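Local coordinates for hypothetical protein (Catenulispora acidiphila, PDB 4H3U), which is of unknown function but adopts a ketosteroid isomerase-like (SnoaL-like) fold and may take part in trimethylamine metabolism, at residues Met25-Ile30 with Thr90-Ala95; Lys110-Pro115 with Ser147-Asp152; Val99-Val104 with Met120-Arg125. All coordinates share one frame; numbering follows the deposited sequence.

Contact 1: residues Met25-Ile30 with Thr90-Ala95; sequences MTTPEI and TKAYRA
The lead-in to the first helix of this ketosteroid isomerase-like fold, with Pro28 at the N-cap position of helix 29-39, lies across strand 82-95, one of the two edge strands of the sheet within the chain, and Pro28 and Ala92 form the apolar centre of the contact. The proline presents the CD corner of its ring to the methyl of Ala92, with CD 4.2 Å from CB; the methyl CG2 of Thr27 comes to the same CB, and Val31 also packs on Ala92. Two waters join the backbones beside this patch. One donates to both Thr26 O, at 2.7 Å, and Ala92 O, at 2.8 Å. The other accepts from Ala92 N at 3.0 Å and is also hydrogen-bonded to Thr27 OG1. Further along the strand, the chain of Arg94 leaves with CG trans to the backbone N (chi1 177°) and bends at chi3. It crosses the Ile30 side chain at about a right angle, NH1 lying 4.1 Å from CG2 of Ile30. The second terminal nitrogen, NH2, is hydrogen-bonded to Thr126 OG1 and Gly96 O. Direct contact is small and mainly apolar, while water carries the polar link, satisfying the N-H and C=O of Ala92.

Contact 2: residues Lys110-Pro115 with Ser147-Asp152; sequences KGAPTP and SGLPAD
One direct hydrogen bond crosses between the backbones, from Thr114 N to Ser147 O (3.1 Å, N-H...O angle 153°). The donor stands 50° out of the carbonyl plane, above it and not on a lone pair. In the reverse direction, Ser147 CA makes a CA-H...O contact with Thr114 O at 3.2 Å. A water then closes the polar group by donating to Thr114 O at 2.8 Å and to Ser147 OG at 2.7 Å. Both hydroxyls are bonded to helix carbonyls: Thr114 OG1 reaches across to Gln146 O, and Ser147 OG turns back to Val143 O. With chi1 at 43°, Thr114 OG1 sits between its own backbone N and carbonyl carbon, and the hydroxyl lies 3.1 Å from Ser147 C.

These bonds join the hairpin loop between strands 98-109 and 116-127 to the C-terminal end of helix 140-147. Gly148 ends that helix with positive phi and two bonds back into its last turn, a Schellman motif, and the chain then runs on past the loop as an irregular tail.

The van der Waals contacts begin at the same carbonyl. The Pro113 ring packs against the carbonyl oxygens of Ser147 and Gly148, its CD 3.2 Å from Ser147 O and its CG 3.6 Å from Gly148 O. The methyl of Ala112 points at the same helix end and meets the branched tip of Leu149, whose CG, CD1 and CD2 all lie about equally near it. CD2 of that leucine also reaches Pro113 CD, at 4.1 Å. Ile109, on strand 98-109, touches both Ser147 and Leu149.

Contact 3: residues Val99-Val104 with Met120-Arg125; sequences VTIEAV and MATLLR
The peptide groups of Val99-Val104 and Met120-Arg125 meet edge to edge in the antiparallel hairpin of strands 98-109 and 116-127, part of the curved sheet of the ketosteroid isomerase-like fold. Val99, Ile101, Ala103, Met120, Thr122 and Leu124 occupy one face, where Val31 and Trp34 of helix 29-39 pack; Thr100, Glu102, Ala121 and Leu123 occupy the other, which meets the second subunit. Six backbone hydrogen bonds join the pairs Val99-Leu124, Ile101-Thr122 and Ala103-Met120. Leu124 N to Val99 O is nearly straight (174°) and in the carbonyl plane, whereas Met120 N stands above the carbonyl plane of Ala103.

On the helix-covered face, Ile101 and Thr122 lie side by side, and Thr122 OG1 is hydrogen-bonded to Asp136 OD1. Ile101 has CG1 trans to its carbonyl carbon (chi1 -54°), and its CD1 reaches Thr122 CG2 at 4.0 Å and Leu124 CD1 at 3.9 Å. On the subunit face, Glu102 is hydrogen-bonded through OE2 to Tyr93 OH and through OE1 to NE2 of Gln135 of the second subunit, and Thr100 OG1 to Thr100 OG1 of that subunit. Within the chain, Leu123 CD2 lies 4.1 Å from both OG1 and CG2 of Thr100.

Overall arrangement
Contacts 1 and 3 adjoin, their centres 9 Å apart: strands 82-95 and 98-109 are neighbours in the sheet, and helix 29-39, entered through contact 1, covers a face of contact 3. Contact 2 lies on the opposite side of the chain's centre from contact 1, about 32 Å away between centres, and 25 Å from contact 3. Yet it belongs to the same hairpin as contact 3, since 110-115 is the loop between strands 98-109 and 116-127. Along the chain contact 1 closes first, and the segments of contacts 2 and 3 then alternate. The long hairpin thus runs from the N-terminal helix to the C-terminal tail, and all three contacts touch the second subunit.

Contact 1: residues Met25-Ile30 with Thr90-Ala95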
# COMPACT_ATOMS: atom_id res chain seq x y z
N MSE A 25 9.08 -15.38 8.48
CA MSE A 25 9.29 -16.82 8.14
C MSE A 25 7.97 -17.57 8.13
O MSE A 25 7.44 -17.86 7.06
CB MSE A 25 10.31 -17.44 9.09
N THR A 26 7.42 -17.86 9.31
CA THR A 26 6.15 -18.61 9.41
C THR A 26 4.93 -17.73 9.12
O THR A 26 4.69 -16.72 9.80
CB THR A 26 5.96 -19.26 10.80
OG1 THR A 26 7.09 -20.07 11.13
CG2 THR A 26 4.71 -20.14 10.83
N THR A 27 4.13 -18.15 8.15
CA THR A 27 2.94 -17.41 7.77
C THR A 27 1.75 -17.75 8.66
O THR A 27 1.41 -18.91 8.80
CB THR A 27 2.55 -17.76 6.32
OG1 THR A 27 3.63 -17.43 5.46
CG2 THR A 27 1.32 -16.98 5.88
N PRO A 28 1.11 -16.72 9.26
CA PRO A 28 -0.07 -16.98 10.11
C PRO A 28 -1.16 -17.72 9.32
O PRO A 28 -1.39 -17.39 8.14
CB PRO A 28 -0.51 -15.58 10.52
CG PRO A 28 0.76 -14.80 10.49
CD PRO A 28 1.55 -15.32 9.33
N GLU A 29 -1.90 -18.61 9.97
CA GLU A 29 -2.96 -19.31 9.28
C GLU A 29 -4.01 -18.34 8.70
O GLU A 29 -4.58 -18.64 7.67
CB GLU A 29 -3.56 -20.37 10.22
CG GLU A 29 -2.51 -21.46 10.58
CD GLU A 29 -2.03 -22.29 9.37
OE1 GLU A 29 -2.85 -22.76 8.54
OE2 GLU A 29 -0.80 -22.55 9.27
N ILE A 30 -4.29 -17.24 9.40
CA ILE A 30 -5.28 -16.28 8.93
C ILE A 30 -4.87 -15.71 7.56
O ILE A 30 -5.74 -15.42 6.72
CB ILE A 30 -5.55 -15.16 9.97
CG1 ILE A 30 -6.77 -14.33 9.58
CG2 ILE A 30 -4.37 -14.23 10.15
CD1 ILE A 30 -8.05 -15.10 9.42
N THR A 90 3.76 -13.56 -0.61
CA THR A 90 5.20 -13.40 -0.72
C THR A 90 5.82 -13.57 0.66
O THR A 90 6.74 -14.39 0.83
CB THR A 90 5.56 -12.04 -1.31
OG1 THR A 90 4.89 -11.89 -2.56
CG2 THR A 90 7.06 -11.94 -1.54
N LYS A 91 5.32 -12.83 1.65
CA LYS A 91 5.75 -12.98 3.03
C LYS A 91 4.73 -12.30 3.92
O LYS A 91 3.95 -11.50 3.45
CB LYS A 91 7.16 -12.46 3.27
CG LYS A 91 7.28 -11.00 3.08
CD LYS A 91 8.68 -10.41 3.30
CE LYS A 91 9.68 -10.90 2.29
NZ LYS A 91 11.02 -10.31 2.59
N ALA A 92 4.70 -12.67 5.18
CA ALA A 92 3.80 -12.06 6.11
C ALA A 92 4.42 -12.11 7.48
O ALA A 92 5.21 -13.00 7.76
CB ALA A 92 2.43 -12.72 6.09
N TYR A 93 4.04 -11.17 8.35
CA TYR A 93 4.62 -11.04 9.67
C TYR A 93 3.65 -10.38 10.66
O TYR A 93 3.02 -9.38 10.34
CB TYR A 93 5.97 -10.31 9.54
CG TYR A 93 6.08 -9.21 8.47
CD1 TYR A 93 5.86 -7.87 8.78
CD2 TYR A 93 6.43 -9.54 7.14
CE1 TYR A 93 5.96 -6.91 7.79
CE2 TYR A 93 6.54 -8.57 6.18
CZ TYR A 93 6.30 -7.26 6.51
OH TYR A 93 6.41 -6.28 5.56
N ARG A 94 3.58 -10.91 11.87
CA ARG A 94 2.67 -10.50 12.92
C ARG A 94 3.43 -9.73 14.00
O ARG A 94 4.51 -10.14 14.42
CB ARG A 94 2.04 -11.75 13.63
CG ARG A 94 1.14 -11.34 14.80
CD ARG A 94 0.39 -12.46 15.50
NE ARG A 94 -0.65 -13.05 14.66
CZ ARG A 94 -1.90 -12.60 14.51
NH1 ARG A 94 -2.74 -13.30 13.75
NH2 ARG A 94 -2.33 -11.48 15.06
N ALA A 95 2.79 -8.66 14.48
CA ALA A 95 3.24 -7.84 15.60
C ALA A 95 1.98 -7.66 16.46
O ALA A 95 1.16 -6.80 16.21
CB ALA A 95 3.81 -6.52 15.14
O HOH W 1 6.14 -14.41 10.00
O HOH W 2 5.83 -15.37 5.61

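Contact 2: residues Lys110-Pro115 with Ser147-Asp152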
# COMPACT_ATOMS: atom_id res chain seq x y z
N LYS A 110 -12.34 -8.27 -17.00
CA LYS A 110 -13.12 -8.81 -18.12
C LYS A 110 -13.27 -7.72 -19.18
O LYS A 110 -13.69 -6.57 -18.89
CB LYS A 110 -14.47 -9.35 -17.65
CG LYS A 110 -14.36 -10.43 -16.60
CD LYS A 110 -15.70 -11.03 -16.23
CE LYS A 110 -15.56 -11.92 -15.01
NZ LYS A 110 -16.84 -12.53 -14.58
N GLY A 111 -12.95 -8.09 -20.43
CA GLY A 111 -12.99 -7.18 -21.57
C GLY A 111 -11.69 -6.39 -21.82
O GLY A 111 -11.56 -5.73 -22.86
N ALA A 112 -10.74 -6.40 -20.88
CA ALA A 112 -9.46 -5.67 -21.05
C ALA A 112 -8.56 -6.45 -21.97
O ALA A 112 -8.61 -7.70 -22.00
CB ALA A 112 -8.75 -5.50 -19.71
N PRO A 113 -7.64 -5.77 -22.67
CA PRO A 113 -6.74 -6.51 -23.55
C PRO A 113 -5.88 -7.63 -22.93
O PRO A 113 -5.75 -8.70 -23.53
CB PRO A 113 -5.86 -5.41 -24.12
CG PRO A 113 -6.73 -4.18 -24.14
CD PRO A 113 -7.58 -4.32 -22.91
N THR A 114 -5.33 -7.40 -21.74
CA THR A 114 -4.40 -8.32 -21.14
C THR A 114 -4.63 -8.44 -19.62
O THR A 114 -5.25 -7.55 -19.05
CB THR A 114 -2.96 -7.88 -21.43
OG1 THR A 114 -2.86 -6.47 -21.25
CG2 THR A 114 -2.53 -8.17 -22.84
N PRO A 115 -4.09 -9.49 -19.00
CA PRO A 115 -4.16 -9.67 -17.54
C PRO A 115 -3.09 -8.81 -16.84
O PRO A 115 -2.28 -8.14 -17.48
CB PRO A 115 -3.89 -11.16 -17.37
CG PRO A 115 -2.95 -11.47 -18.49
CD PRO A 115 -3.43 -10.65 -19.65
N SER A 147 -2.82 -4.11 -18.04
CA SER A 147 -4.07 -4.59 -18.66
C SER A 147 -4.34 -4.02 -20.03
O SER A 147 -5.28 -4.46 -20.70
CB SER A 147 -5.28 -4.22 -17.77
OG SER A 147 -5.22 -4.84 -16.48
N GLY A 148 -3.54 -3.04 -20.45
CA GLY A 148 -3.75 -2.37 -21.71
C GLY A 148 -4.94 -1.44 -21.69
O GLY A 148 -5.49 -1.14 -22.75
N LEU A 149 -5.28 -0.91 -20.52
CA LEU A 149 -6.39 0.01 -20.35
C LEU A 149 -5.87 1.42 -20.20
O LEU A 149 -4.73 1.63 -19.77
CB LEU A 149 -7.19 -0.33 -19.10
CG LEU A 149 -7.96 -1.66 -19.17
CD1 LEU A 149 -8.50 -2.03 -17.80
CD2 LEU A 149 -9.04 -1.59 -20.22
N PRO A 150 -6.71 2.41 -20.53
CA PRO A 150 -6.30 3.81 -20.40
C PRO A 150 -6.01 4.16 -18.95
O PRO A 150 -6.64 3.61 -18.04
CB PRO A 150 -7.52 4.57 -20.90
CG PRO A 150 -8.29 3.64 -21.75
CD PRO A 150 -8.06 2.30 -21.13
N ALA A 151 -5.16 5.16 -18.74
CA ALA A 151 -4.79 5.54 -17.38
C ALA A 151 -5.96 6.06 -16.52
O ALA A 151 -5.93 5.98 -15.30
CB ALA A 151 -3.65 6.55 -17.43
N ASP A 152 -6.98 6.57 -17.18
CA ASP A 152 -8.16 7.08 -16.50
C ASP A 152 -9.36 6.16 -16.62
O ASP A 152 -10.50 6.60 -16.45
CB ASP A 152 -8.52 8.47 -17.02
CG ASP A 152 -8.80 8.46 -18.49
OD1 ASP A 152 -8.68 7.41 -19.13
OD2 ASP A 152 -9.16 9.53 -19.00
O HOH W 3 -6.64 -7.13 -16.69

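Contact 3: residues Val99-Val104 with Met120-Arg125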
# COMPACT_ATOMS: atom_id res chain seq x y z
N VAL A 99 -1.12 -7.79 11.58
CA VAL A 99 -0.48 -8.67 10.62
C VAL A 99 -0.27 -7.85 9.33
O VAL A 99 -1.16 -7.16 8.84
CB VAL A 99 -1.36 -9.91 10.32
CG1 VAL A 99 -0.73 -10.78 9.27
CG2 VAL A 99 -1.62 -10.72 11.59
N THR A 100 0.94 -7.95 8.80
CA THR A 100 1.29 -7.35 7.53
C THR A 100 1.49 -8.44 6.50
O THR A 100 2.21 -9.42 6.77
CB THR A 100 2.54 -6.50 7.66
OG1 THR A 100 2.33 -5.51 8.65
CG2 THR A 100 2.94 -5.90 6.33
N ILE A 101 0.88 -8.27 5.33
CA ILE A 101 0.98 -9.21 4.25
C ILE A 101 1.58 -8.55 3.03
O ILE A 101 1.08 -7.51 2.59
CB ILE A 101 -0.40 -9.76 3.86
CG1 ILE A 101 -1.15 -10.36 5.05
CG2 ILE A 101 -0.27 -10.80 2.75
CD1 ILE A 101 -2.60 -10.66 4.79
N GLU A 102 2.64 -9.13 2.48
CA GLU A 102 3.15 -8.77 1.17
C GLU A 102 2.67 -9.90 0.24
O GLU A 102 3.00 -11.08 0.42
CB GLU A 102 4.67 -8.68 1.15
CG GLU A 102 5.16 -7.55 2.01
CD GLU A 102 6.65 -7.29 1.96
OE1 GLU A 102 7.21 -7.25 0.83
OE2 GLU A 102 7.24 -7.05 3.05
N ALA A 103 1.85 -9.54 -0.74
CA ALA A 103 1.24 -10.50 -1.66
C ALA A 103 1.39 -10.05 -3.06
O ALA A 103 1.89 -8.96 -3.35
CB ALA A 103 -0.23 -10.64 -1.34
N VAL A 104 0.99 -10.93 -3.99
CA VAL A 104 0.83 -10.58 -5.40
C VAL A 104 -0.63 -10.82 -5.73
O VAL A 104 -1.16 -11.89 -5.50
CB VAL A 104 1.75 -11.39 -6.34
CG1 VAL A 104 1.49 -11.04 -7.81
CG2 VAL A 104 3.20 -11.14 -6.00
N MSE A 120 1.02 -6.23 -3.63
CA MSE A 120 0.03 -5.61 -2.79
C MSE A 120 0.53 -5.71 -1.39
O MSE A 120 1.28 -6.62 -1.03
CB MSE A 120 -1.32 -6.31 -2.99
CG MSE A 120 -2.52 -5.66 -2.26
SE MSE A 120 -4.26 -6.44 -2.81
CE MSE A 120 -3.53 -8.25 -2.57
N ALA A 121 0.15 -4.69 -0.62
CA ALA A 121 0.40 -4.66 0.85
C ALA A 121 -0.97 -4.68 1.50
O ALA A 121 -1.81 -3.80 1.24
CB ALA A 121 1.20 -3.41 1.25
N THR A 122 -1.20 -5.65 2.37
CA THR A 122 -2.43 -5.74 3.13
C THR A 122 -2.12 -5.71 4.62
O THR A 122 -1.24 -6.42 5.13
CB THR A 122 -3.21 -7.01 2.76
OG1 THR A 122 -3.66 -6.89 1.41
CG2 THR A 122 -4.38 -7.29 3.70
N LEU A 123 -2.81 -4.82 5.30
CA LEU A 123 -2.66 -4.64 6.76
C LEU A 123 -3.90 -5.19 7.41
O LEU A 123 -5.02 -4.67 7.19
CB LEU A 123 -2.50 -3.17 7.09
CG LEU A 123 -1.42 -2.42 6.33
CD1 LEU A 123 -1.25 -1.01 6.85
CD2 LEU A 123 -0.08 -3.12 6.28
N LEU A 124 -3.72 -6.19 8.29
CA LEU A 124 -4.83 -6.72 9.05
C LEU A 124 -4.69 -6.36 10.53
O LEU A 124 -3.57 -6.31 11.06
CB LEU A 124 -4.87 -8.26 8.99
CG LEU A 124 -4.90 -8.93 7.65
CD1 LEU A 124 -5.01 -10.45 7.82
CD2 LEU A 124 -6.05 -8.39 6.79
N ARG A 125 -5.81 -6.14 11.18
CA ARG A 125 -5.89 -6.16 12.63
C ARG A 125 -6.78 -7.34 12.98
O ARG A 125 -7.81 -7.55 12.35
CB ARG A 125 -6.44 -4.89 13.19
CG ARG A 125 -6.31 -4.83 14.70
CD ARG A 125 -6.74 -3.47 15.25
NE ARG A 125 -5.96 -2.46 14.55
CZ ARG A 125 -6.39 -1.64 13.59
NH1 ARG A 125 -5.51 -0.86 13.00
NH2 ARG A 125 -7.68 -1.58 13.22